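P35 (Autographa californica nucleopolyhedrovirus, PDB 1P35) blocks apoptosis of the infected insect cell by inhibiting host caspases, and also suppresses the host's antiviral RNA interference. Local coordinates at residues 39-44 with 154-159; 12-17 with 61-66; 226-231 with 243-248. All coordinates share one frame; numbering follows the deposited sequence.

Contact 1 (39-44 with 154-159); sequences TKPVLM and LKPGFE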
loop_
_atom_site.group_PDB
_atom_site.type_symbol
_atom_site.label_atom_id
_atom_site.label_comp_id
_atom_site.label_asym_id
_atom_site.label_seq_id
_atom_site.Cartn_x
_atom_site.Cartn_y
_atom_site.Cartn_z
ATOM N N THR A 39 10.358 -26.655 -14.316
ATOM C CA THR A 39 11.639 -27.168 -13.835
ATOM C C THR A 39 12.789 -26.370 -14.480
ATOM O O THR A 39 13.915 -26.389 -13.991
ATOM C CB THR A 39 11.774 -28.674 -14.153
ATOM O OG1 THR A 39 11.667 -28.867 -15.565
ATOM C CG2 THR A 39 10.656 -29.456 -13.473
ATOM N N LYS A 40 12.493 -25.662 -15.567
ATOM C CA LYS A 40 13.495 -24.821 -16.257
ATOM C C LYS A 40 13.127 -23.336 -16.168
ATOM O O LYS A 40 12.008 -22.988 -15.822
ATOM C CB LYS A 40 13.632 -25.264 -17.713
ATOM C CG LYS A 40 14.181 -26.689 -17.775
ATOM C CD LYS A 40 14.168 -27.280 -19.170
ATOM C CE LYS A 40 14.810 -28.676 -19.157
ATOM N NZ LYS A 40 14.804 -29.227 -20.544
ATOM N N PRO A 41 14.080 -22.439 -16.439
ATOM C CA PRO A 41 13.712 -21.026 -16.344
ATOM C C PRO A 41 12.748 -20.496 -17.425
ATOM O O PRO A 41 12.529 -21.108 -18.499
ATOM C CB PRO A 41 15.063 -20.319 -16.400
ATOM C CG PRO A 41 16.093 -21.481 -16.026
ATOM C CD PRO A 41 15.500 -22.578 -16.813
ATOM N N VAL A 42 12.154 -19.356 -17.089
ATOM C CA VAL A 42 11.267 -18.632 -17.975
ATOM C C VAL A 42 12.238 -17.638 -18.640
ATOM O O VAL A 42 13.028 -16.977 -17.952
ATOM C CB VAL A 42 10.202 -17.822 -17.160
ATOM C CG1 VAL A 42 9.396 -16.927 -18.090
ATOM C CG2 VAL A 42 9.296 -18.764 -16.384
ATOM N N LEU A 43 12.212 -17.574 -19.963
ATOM C CA LEU A 43 13.037 -16.626 -20.707
ATOM C C LEU A 43 12.055 -15.581 -21.283
ATOM O O LEU A 43 11.250 -15.894 -22.165
ATOM C CB LEU A 43 13.765 -17.320 -21.865
ATOM C CG LEU A 43 14.403 -18.671 -21.509
ATOM C CD1 LEU A 43 15.304 -19.181 -22.626
ATOM C CD2 LEU A 43 15.200 -18.504 -20.217
ATOM N N MET A 44 12.065 -14.376 -20.729
ATOM C CA MET A 44 11.207 -13.328 -21.243
ATOM C C MET A 44 12.099 -12.366 -22.028
ATOM O O MET A 44 13.118 -11.924 -21.530
ATOM C CB MET A 44 10.508 -12.584 -20.109
ATOM C CG MET A 44 9.735 -11.359 -20.606
ATOM S SD MET A 44 8.661 -10.519 -19.405
ATOM C CE MET A 44 9.838 -9.828 -18.200
ATOM N N LEU A 154 14.086 -16.090 -15.399
ATOM C CA LEU A 154 13.453 -16.262 -14.118
ATOM C C LEU A 154 13.735 -17.671 -13.647
ATOM O O LEU A 154 13.258 -18.623 -14.255
ATOM C CB LEU A 154 11.943 -16.041 -14.239
ATOM C CG LEU A 154 11.175 -16.038 -12.911
ATOM C CD1 LEU A 154 11.723 -14.912 -12.062
ATOM C CD2 LEU A 154 9.646 -15.818 -13.151
ATOM N N LYS A 155 14.532 -17.798 -12.583
ATOM C CA LYS A 155 14.848 -19.103 -12.014
ATOM C C LYS A 155 13.514 -19.746 -11.664
ATOM O O LYS A 155 12.623 -19.067 -11.188
ATOM C CB LYS A 155 15.719 -18.941 -10.755
ATOM C CG LYS A 155 17.134 -18.369 -11.011
ATOM C CD LYS A 155 18.041 -18.345 -9.745
ATOM C CE LYS A 155 19.477 -17.872 -10.065
ATOM N NZ LYS A 155 20.407 -17.905 -8.885
ATOM N N PRO A 156 13.367 -21.063 -11.887
ATOM C CA PRO A 156 12.195 -21.927 -11.651
ATOM C C PRO A 156 11.569 -22.144 -10.268
ATOM O O PRO A 156 10.373 -22.498 -10.173
ATOM C CB PRO A 156 12.633 -23.256 -12.259
ATOM C CG PRO A 156 14.087 -23.252 -11.967
ATOM C CD PRO A 156 14.437 -21.874 -12.489
ATOM N N GLY A 157 12.341 -21.974 -9.201
ATOM C CA GLY A 157 11.741 -22.191 -7.898
ATOM C C GLY A 157 10.864 -21.075 -7.339
ATOM O O GLY A 157 10.304 -21.253 -6.268
ATOM N N PHE A 158 10.725 -19.950 -8.048
ATOM C CA PHE A 158 9.939 -18.790 -7.575
ATOM C C PHE A 158 8.580 -19.114 -6.953
ATOM O O PHE A 158 7.940 -20.120 -7.274
ATOM C CB PHE A 158 9.747 -17.765 -8.721
ATOM C CG PHE A 158 8.741 -18.185 -9.783
ATOM C CD1 PHE A 158 9.123 -18.966 -10.866
ATOM C CD2 PHE A 158 7.409 -17.810 -9.678
ATOM C CE1 PHE A 158 8.205 -19.364 -11.823
ATOM C CE2 PHE A 158 6.468 -18.213 -10.653
ATOM C CZ PHE A 158 6.867 -18.983 -11.712
ATOM N N GLU A 159 8.127 -18.249 -6.061
ATOM C CA GLU A 159 6.838 -18.484 -5.449
ATOM C C GLU A 159 5.674 -17.889 -6.271
ATOM O O GLU A 159 5.639 -16.689 -6.593
ATOM C CB GLU A 159 6.844 -17.945 -4.019
ATOM C CG GLU A 159 6.628 -19.027 -2.971
ATOM C CD GLU A 159 5.269 -19.726 -3.125
ATOM O OE1 GLU A 159 4.489 -19.348 -4.040
ATOM O OE2 GLU A 159 4.977 -20.655 -2.329
#

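Contact 2 (12-17 with 61-66); sequences QTIIRD and NLRDRI. With PO4 (phosphate ion), chain E; EDO (1,2-ethanediol), chain G; PO4 (phosphate ion), chain D.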
loop_
_atom_site.group_PDB
_atom_site.type_symbol
_atom_site.label_atom_id
_atom_site.label_comp_id
_atom_site.label_asym_id
_atom_site.label_seq_id
_atom_site.Cartn_x
_atom_site.Cartn_y
_atom_site.Cartn_z
ATOM N N GLN A 12 -1.201 -8.935 -15.136
ATOM C CA GLN A 12 -0.788 -7.785 -14.358
ATOM C C GLN A 12 0.642 -7.256 -14.609
ATOM O O GLN A 12 1.454 -7.131 -13.670
ATOM C CB GLN A 12 -0.933 -8.110 -12.864
ATOM C CG GLN A 12 -2.302 -8.633 -12.415
ATOM C CD GLN A 12 -2.225 -9.235 -11.008
ATOM O OE1 GLN A 12 -2.184 -8.516 -9.993
ATOM N NE2 GLN A 12 -2.139 -10.567 -10.953
ATOM N N THR A 13 0.921 -6.895 -15.858
ATOM C CA THR A 13 2.201 -6.350 -16.232
ATOM C C THR A 13 2.163 -4.830 -16.003
ATOM O O THR A 13 1.222 -4.141 -16.402
ATOM C CB THR A 13 2.530 -6.715 -17.721
ATOM O OG1 THR A 13 2.588 -8.148 -17.853
ATOM C CG2 THR A 13 3.871 -6.156 -18.142
ATOM N N ILE A 14 3.190 -4.330 -15.327
ATOM C CA ILE A 14 3.331 -2.911 -15.020
ATOM C C ILE A 14 4.684 -2.451 -15.552
ATOM O O ILE A 14 5.706 -3.062 -15.261
ATOM C CB ILE A 14 3.256 -2.703 -13.503
ATOM C CG1 ILE A 14 1.951 -3.345 -12.988
ATOM C CG2 ILE A 14 3.223 -1.232 -13.170
ATOM C CD1 ILE A 14 1.745 -3.213 -11.494
ATOM N N ILE A 15 4.683 -1.330 -16.272
ATOM C CA ILE A 15 5.852 -0.824 -16.925
ATOM C C ILE A 15 6.030 0.639 -16.706
ATOM O O ILE A 15 5.055 1.381 -16.672
ATOM C CB ILE A 15 5.715 -1.007 -18.452
ATOM C CG1 ILE A 15 5.616 -2.489 -18.799
ATOM C CG2 ILE A 15 6.829 -0.246 -19.198
ATOM C CD1 ILE A 15 5.235 -2.702 -20.311
ATOM N N ARG A 16 7.295 1.047 -16.570
ATOM C CA ARG A 16 7.619 2.462 -16.452
ATOM C C ARG A 16 8.931 2.627 -17.199
ATOM O O ARG A 16 9.847 1.796 -17.080
ATOM C CB ARG A 16 7.812 2.911 -15.000
ATOM C CG ARG A 16 7.766 4.418 -14.890
ATOM C CD ARG A 16 8.194 4.981 -13.502
ATOM N NE ARG A 16 9.604 4.707 -13.279
ATOM C CZ ARG A 16 10.283 5.001 -12.178
ATOM N NH1 ARG A 16 9.682 5.595 -11.151
ATOM N NH2 ARG A 16 11.581 4.710 -12.126
ATOM N N ASP A 17 9.022 3.689 -17.995
ATOM C CA ASP A 17 10.232 3.953 -18.752
ATOM C C ASP A 17 10.375 5.471 -18.735
ATOM O O ASP A 17 9.514 6.173 -19.237
ATOM C CB ASP A 17 10.095 3.404 -20.169
ATOM C CG ASP A 17 11.361 3.567 -20.990
ATOM O OD1 ASP A 17 11.747 4.725 -21.227
ATOM O OD2 ASP A 17 11.955 2.542 -21.409
ATOM N N ASN A 61 7.835 0.033 -3.197
ATOM C CA ASN A 61 6.516 0.504 -3.513
ATOM C C ASN A 61 6.284 1.025 -4.871
ATOM O O ASN A 61 5.130 1.370 -5.185
ATOM C CB ASN A 61 6.073 1.574 -2.546
ATOM C CG ASN A 61 5.418 0.985 -1.399
ATOM O OD1 ASN A 61 5.080 -0.200 -1.453
ATOM N ND2 ASN A 61 5.191 1.778 -0.345
ATOM N N LEU A 62 7.350 1.085 -5.673
ATOM C CA LEU A 62 7.222 1.621 -7.027
ATOM C C LEU A 62 6.092 1.009 -7.869
ATOM O O LEU A 62 5.366 1.716 -8.595
ATOM C CB LEU A 62 8.521 1.464 -7.781
ATOM C CG LEU A 62 8.473 2.239 -9.107
ATOM C CD1 LEU A 62 8.060 3.680 -8.799
ATOM C CD2 LEU A 62 9.852 2.235 -9.790
ATOM N N ARG A 63 5.974 -0.307 -7.758
ATOM C CA ARG A 63 5.010 -1.074 -8.474
ATOM C C ARG A 63 3.602 -0.486 -8.341
ATOM O O ARG A 63 2.930 -0.226 -9.332
ATOM C CB ARG A 63 4.994 -2.512 -7.938
ATOM C CG ARG A 63 3.752 -3.267 -8.479
ATOM C CD ARG A 63 3.502 -4.647 -7.872
ATOM N NE ARG A 63 2.428 -5.406 -8.545
ATOM C CZ ARG A 63 1.126 -5.105 -8.531
ATOM N NH1 ARG A 63 0.684 -4.044 -7.871
ATOM N NH2 ARG A 63 0.254 -5.866 -9.199
ATOM N N ASP A 64 3.162 -0.295 -7.099
ATOM C CA ASP A 64 1.835 0.222 -6.826
ATOM C C ASP A 64 1.717 1.708 -7.149
ATOM O O ASP A 64 0.625 2.193 -7.423
ATOM C CB ASP A 64 1.424 -0.031 -5.355
ATOM C CG ASP A 64 1.073 -1.498 -5.071
ATOM O OD1 ASP A 64 0.687 -2.219 -6.013
ATOM O OD2 ASP A 64 1.140 -1.920 -3.904
ATOM N N ARG A 65 2.826 2.439 -7.111
ATOM C CA ARG A 65 2.744 3.854 -7.429
ATOM C C ARG A 65 2.578 4.014 -8.943
ATOM O O ARG A 65 1.897 4.925 -9.382
ATOM C CB ARG A 65 3.981 4.665 -6.958
ATOM C CG ARG A 65 4.115 4.835 -5.454
ATOM C CD ARG A 65 4.955 6.092 -5.098
ATOM N NE ARG A 65 6.316 6.034 -5.604
ATOM C CZ ARG A 65 7.224 5.151 -5.197
ATOM N NH1 ARG A 65 6.907 4.261 -4.280
ATOM N NH2 ARG A 65 8.441 5.155 -5.708
ATOM N N ILE A 66 3.206 3.146 -9.737
ATOM C CA ILE A 66 3.059 3.240 -11.192
ATOM C C ILE A 66 1.565 2.977 -11.486
ATOM O O ILE A 66 0.868 3.785 -12.055
ATOM C CB ILE A 66 3.909 2.167 -11.902
ATOM C CG1 ILE A 66 5.408 2.462 -11.672
ATOM C CG2 ILE A 66 3.602 2.169 -13.419
ATOM C CD1 ILE A 66 6.276 1.329 -12.083
HETATM P P PO4 E . 8.195 8.504 -7.813
HETATM O O1 PO4 E . 9.169 7.338 -7.743
HETATM O O2 PO4 E . 8.036 8.955 -9.252
HETATM O O3 PO4 E . 6.826 8.106 -7.290
HETATM O O4 PO4 E . 8.762 9.602 -6.918
HETATM C C1 EDO G . 5.282 6.406 -10.486
HETATM O O1 EDO G . 5.095 7.360 -9.405
HETATM C C2 EDO G . 5.905 7.048 -11.688
HETATM O O2 EDO G . 7.225 7.402 -11.367
HETATM P P PO4 D . 12.568 6.796 -8.733
HETATM O O1 PO4 D . 13.374 6.336 -9.939
HETATM O O2 PO4 D . 13.497 6.875 -7.537
HETATM O O3 PO4 D . 11.953 8.166 -8.988
HETATM O O4 PO4 D . 11.457 5.807 -8.508
HETATM O O HOH W 1 2.162 -7.134 -10.830
#

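Contact 3 (226-231 with 243-248); sequences EKVLYY and KALEFT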
loop_
_atom_site.group_PDB
_atom_site.type_symbol
_atom_site.label_atom_id
_atom_site.label_comp_id
_atom_site.label_asym_id
_atom_site.label_seq_id
_atom_site.Cartn_x
_atom_site.Cartn_y
_atom_site.Cartn_z
ATOM N N GLU A 226 -25.562 -2.547 -23.282
ATOM C CA GLU A 226 -24.213 -1.982 -23.323
ATOM C C GLU A 226 -23.705 -1.742 -24.750
ATOM O O GLU A 226 -23.958 -2.511 -25.683
ATOM C CB GLU A 226 -23.203 -2.861 -22.579
ATOM C CG GLU A 226 -23.043 -4.223 -23.212
ATOM C CD GLU A 226 -22.016 -5.037 -22.487
ATOM O OE1 GLU A 226 -21.969 -4.889 -21.259
ATOM O OE2 GLU A 226 -21.278 -5.816 -23.126
ATOM N N LYS A 227 -22.972 -0.656 -24.896
ATOM C CA LYS A 227 -22.378 -0.288 -26.171
ATOM C C LYS A 227 -20.916 0.140 -25.909
ATOM O O LYS A 227 -20.588 0.675 -24.870
ATOM C CB LYS A 227 -23.181 0.870 -26.799
ATOM C CG LYS A 227 -23.297 2.112 -25.906
ATOM C CD LYS A 227 -24.180 3.231 -26.480
ATOM C CE LYS A 227 -24.484 4.307 -25.415
ATOM N NZ LYS A 227 -25.224 3.729 -24.215
ATOM N N VAL A 228 -20.037 -0.121 -26.848
ATOM C CA VAL A 228 -18.664 0.295 -26.699
ATOM C C VAL A 228 -18.485 1.578 -27.497
ATOM O O VAL A 228 -18.878 1.632 -28.675
ATOM C CB VAL A 228 -17.759 -0.799 -27.227
ATOM C CG1 VAL A 228 -16.371 -0.269 -27.371
ATOM C CG2 VAL A 228 -17.826 -2.019 -26.220
ATOM N N LEU A 229 -17.970 2.627 -26.861
ATOM C CA LEU A 229 -17.723 3.874 -27.569
ATOM C C LEU A 229 -16.231 4.141 -27.718
ATOM O O LEU A 229 -15.394 3.779 -26.836
ATOM C CB LEU A 229 -18.423 5.055 -26.880
ATOM C CG LEU A 229 -19.921 5.251 -27.257
ATOM C CD1 LEU A 229 -20.683 3.973 -27.044
ATOM C CD2 LEU A 229 -20.559 6.360 -26.401
ATOM N N TYR A 230 -15.905 4.758 -28.851
ATOM C CA TYR A 230 -14.528 5.097 -29.198
ATOM C C TYR A 230 -14.308 6.608 -29.085
ATOM O O TYR A 230 -15.058 7.409 -29.669
ATOM C CB TYR A 230 -14.218 4.630 -30.637
ATOM C CG TYR A 230 -12.866 5.116 -31.135
ATOM C CD1 TYR A 230 -11.663 4.661 -30.560
ATOM C CD2 TYR A 230 -12.789 6.081 -32.129
ATOM C CE1 TYR A 230 -10.436 5.159 -30.976
ATOM C CE2 TYR A 230 -11.563 6.592 -32.554
ATOM C CZ TYR A 230 -10.394 6.122 -31.981
ATOM O OH TYR A 230 -9.206 6.532 -32.505
ATOM N N TYR A 231 -13.274 6.985 -28.338
ATOM C CA TYR A 231 -12.921 8.385 -28.125
ATOM C C TYR A 231 -11.586 8.845 -28.676
ATOM O O TYR A 231 -10.562 8.174 -28.524
ATOM C CB TYR A 231 -12.908 8.725 -26.636
ATOM C CG TYR A 231 -14.257 8.713 -25.956
ATOM C CD1 TYR A 231 -14.796 7.520 -25.490
ATOM C CD2 TYR A 231 -15.044 9.888 -25.859
ATOM C CE1 TYR A 231 -16.086 7.444 -24.942
ATOM C CE2 TYR A 231 -16.368 9.839 -25.303
ATOM C CZ TYR A 231 -16.871 8.592 -24.849
ATOM O OH TYR A 231 -18.114 8.462 -24.311
ATOM N N LYS A 243 -11.301 3.547 -25.454
ATOM C CA LYS A 243 -12.610 2.982 -25.634
ATOM C C LYS A 243 -13.197 2.887 -24.225
ATOM O O LYS A 243 -12.443 2.815 -23.229
ATOM C CB LYS A 243 -12.537 1.613 -26.274
ATOM C CG LYS A 243 -12.456 1.669 -27.775
ATOM C CD LYS A 243 -12.296 0.304 -28.399
ATOM C CE LYS A 243 -12.438 0.421 -29.947
ATOM N NZ LYS A 243 -12.398 -0.906 -30.505
ATOM N N ALA A 244 -14.530 2.910 -24.145
ATOM C CA ALA A 244 -15.201 2.815 -22.870
ATOM C C ALA A 244 -16.455 1.994 -23.053
ATOM O O ALA A 244 -17.044 1.994 -24.123
ATOM C CB ALA A 244 -15.563 4.228 -22.339
ATOM N N LEU A 245 -16.877 1.328 -21.991
ATOM C CA LEU A 245 -18.064 0.516 -22.014
ATOM C C LEU A 245 -19.094 1.425 -21.391
ATOM O O LEU A 245 -18.860 1.987 -20.298
ATOM C CB LEU A 245 -17.900 -0.722 -21.150
ATOM C CG LEU A 245 -19.161 -1.591 -21.143
ATOM C CD1 LEU A 245 -19.376 -2.282 -22.529
ATOM C CD2 LEU A 245 -19.003 -2.637 -20.093
ATOM N N GLU A 246 -20.230 1.563 -22.069
ATOM C CA GLU A 246 -21.276 2.449 -21.585
ATOM C C GLU A 246 -22.657 1.837 -21.646
ATOM O O GLU A 246 -22.956 1.022 -22.493
ATOM C CB GLU A 246 -21.267 3.754 -22.388
ATOM C CG GLU A 246 -19.941 4.442 -22.365
ATOM C CD GLU A 246 -20.032 5.858 -22.853
ATOM O OE1 GLU A 246 -21.137 6.367 -22.839
ATOM O OE2 GLU A 246 -19.008 6.463 -23.219
ATOM N N PHE A 247 -23.491 2.221 -20.700
ATOM C CA PHE A 247 -24.832 1.733 -20.664
ATOM C C PHE A 247 -25.641 2.611 -19.736
ATOM O O PHE A 247 -25.102 3.555 -19.150
ATOM C CB PHE A 247 -24.899 0.270 -20.231
ATOM C CG PHE A 247 -24.258 0.001 -18.931
ATOM C CD1 PHE A 247 -24.976 0.156 -17.755
ATOM C CD2 PHE A 247 -22.911 -0.358 -18.864
ATOM C CE1 PHE A 247 -24.359 -0.038 -16.518
ATOM C CE2 PHE A 247 -22.300 -0.553 -17.643
ATOM C CZ PHE A 247 -23.040 -0.386 -16.455
ATOM N N THR A 248 -26.934 2.299 -19.629
ATOM C CA THR A 248 -27.859 3.058 -18.798
ATOM C C THR A 248 -28.693 2.246 -17.781
ATOM O O THR A 248 -29.023 1.088 -18.011
ATOM C CB THR A 248 -28.809 3.875 -19.707
ATOM O OG1 THR A 248 -28.092 4.979 -20.298
ATOM C CG2 THR A 248 -29.970 4.399 -18.919
#

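Contact 1 (39-44 with 154-159)
V42 and L154 face each other as an antiparallel hydrogen-bonded pair and give both their backbone bonds to one another. V42 N donates to L154 O at 3.1 Å, and L154 N returns a bond to V42 O at 2.9 Å. Their side chains leave on the same face of the sheet and meet at the root, V42 CB lying 3.8 Å from L154 CB, as suits two aliphatic residues at a buried bridge. Here the start of strand 42-48 meets the end of strand 148-154; the chain then leaves the sheet through a type I turn, K155 to F158. Next to the bridge two prolines lie side by side, pointing the same way, with P41 CG 3.9 Å from P156 CD. Neither has an N-H to offer, which fits the point where strand pairing stops. P41 CB rests 3.3 Å from L154 O, and P156 CB 3.6 Å from K40 O. Farther out, L154 CG stands anti to the backbone N (chi1 -173°), and its CD2 lies over one face of the F158 ring, 3.9 Å above the plane and offset toward the rim. I33 touches both residues, while Y123 OH bonds to P41 O and K40 NZ to D122 O.

Contact 2 (12-17 with 61-66)
I14 and R63 cross at about a right angle, and the methyl I14 CD1 sits over the centre of the R63 guanidinium, 3.6 Å above its plane. R63 CG stands anti to the backbone N (chi1 168°), the chain runs extended to NE, and a turn at chi4 (-68°) brings CZ to the methyl. An arginine suits this border: its face takes a methyl while its rim keeps polar partners. D64 OD1 lies at that rim, in plane, in a salt bridge with R63 NH1 whose hydrogen bond is weak, and a water accepts from R63 NH2 and donates to Q12 O.

The other branch of I14, CG2, meets I66 CG2 at 3.4 Å, tighter than usual for two carbons. I66 CD1 reaches R16 CB at 3.7 Å.

R16 and L62 repeat the right-angled crossing, L62 CD2 lying 3.5 Å above the R16 guanidinium, offset toward the rim. R16 NH1 donates to ethanediol O2 at 3.1 Å and to a phosphate, R16 NH2 to that phosphate and to E26 in a salt bridge. R65 grips a second phosphate through NH2 and NE, the latter 2.7 Å from its O3. These anions, probably from the crystallisation liquor, probably ease the repulsion of R16 and R65, whose NH1 and NH2 lie 5.6 Å apart.

The whole is helix-on-sheet packing, the axes of the two short segments 88° apart and 8.6 Å from each other; it seats on strand 10-21 the start of helix 62-74, which leads into the reactive-site loop of P35.

Contact 3 (226-231 with 243-248)
Four backbone hydrogen bonds join K227 to E246 and L229 to A244, two in each pair. K227 N to E246 O is 2.9 Å and L229 N to A244 O is 3.0 Å; the return bonds are of similar length. V228 with L245 and Y230 with K243 are the non-hydrogen-bonded pairs, and CA-H...O contacts add to the pairing, K243 CA standing 3.1 Å from L229 O.

This is a beta hairpin of strands 227-234 and 238-249, whose second strand pairs on its other side with strand 259-271.

Among the polar side chains, Y231 and E246 reach toward each other tip to tip. Y231 OH donates to E246 OE2, with ring and carboxylate nearly coplanar, 15° apart; the modelled 2.4 Å is so short that the exact length is doubtful. E246 CG is anti to the carbonyl carbon (chi1 -56°), and the extended chain carries the carboxylate past L229 to Y231, four residues on from its own pair mate K227. E226 turns its carboxylate to S220 and S221, and K243 NZ bonds to the carbonyls of Q214 and L216 near the end of helix 206-215.

The V228 and L245 side chains cross at about a right angle, V228 CG2 4.0 Å from L245 CD1. The small A244 has its CB 4.2 Å from Y231 CE1. K243 CG meets the edge of the Y230 ring.

Two methyls pack on carboxylates: L245 CD1 lies 3.8 Å from E226 CD, and L229 lies across E246, its CD2 3.5 Å from E246 OE2. F247 stacks on W261 of strand 259-271, and within the hairpin Y231 stacks on Y242.

The three contacts are separate, but all reach the extensive beta structure of the chain. Contacts 1 and 2 are the closer neighbours, with centres 21 Å apart and nearest atoms about 7 Å apart, and their segments alternate along the chain. Strand 24-33, which packs on contact 1, is the antiparallel partner of strand 10-21 in contact 2. Contact 3 lies about 25 Å from contact 1 and 17 Å from contact 2, between nearest atoms, and across the chain's centre from contact 1. Contact 2 alone meets the second subunit and holds the bound phosphates; its helix leads into the exposed reactive-site loop, before strand 98-106, that P35 offers to caspases.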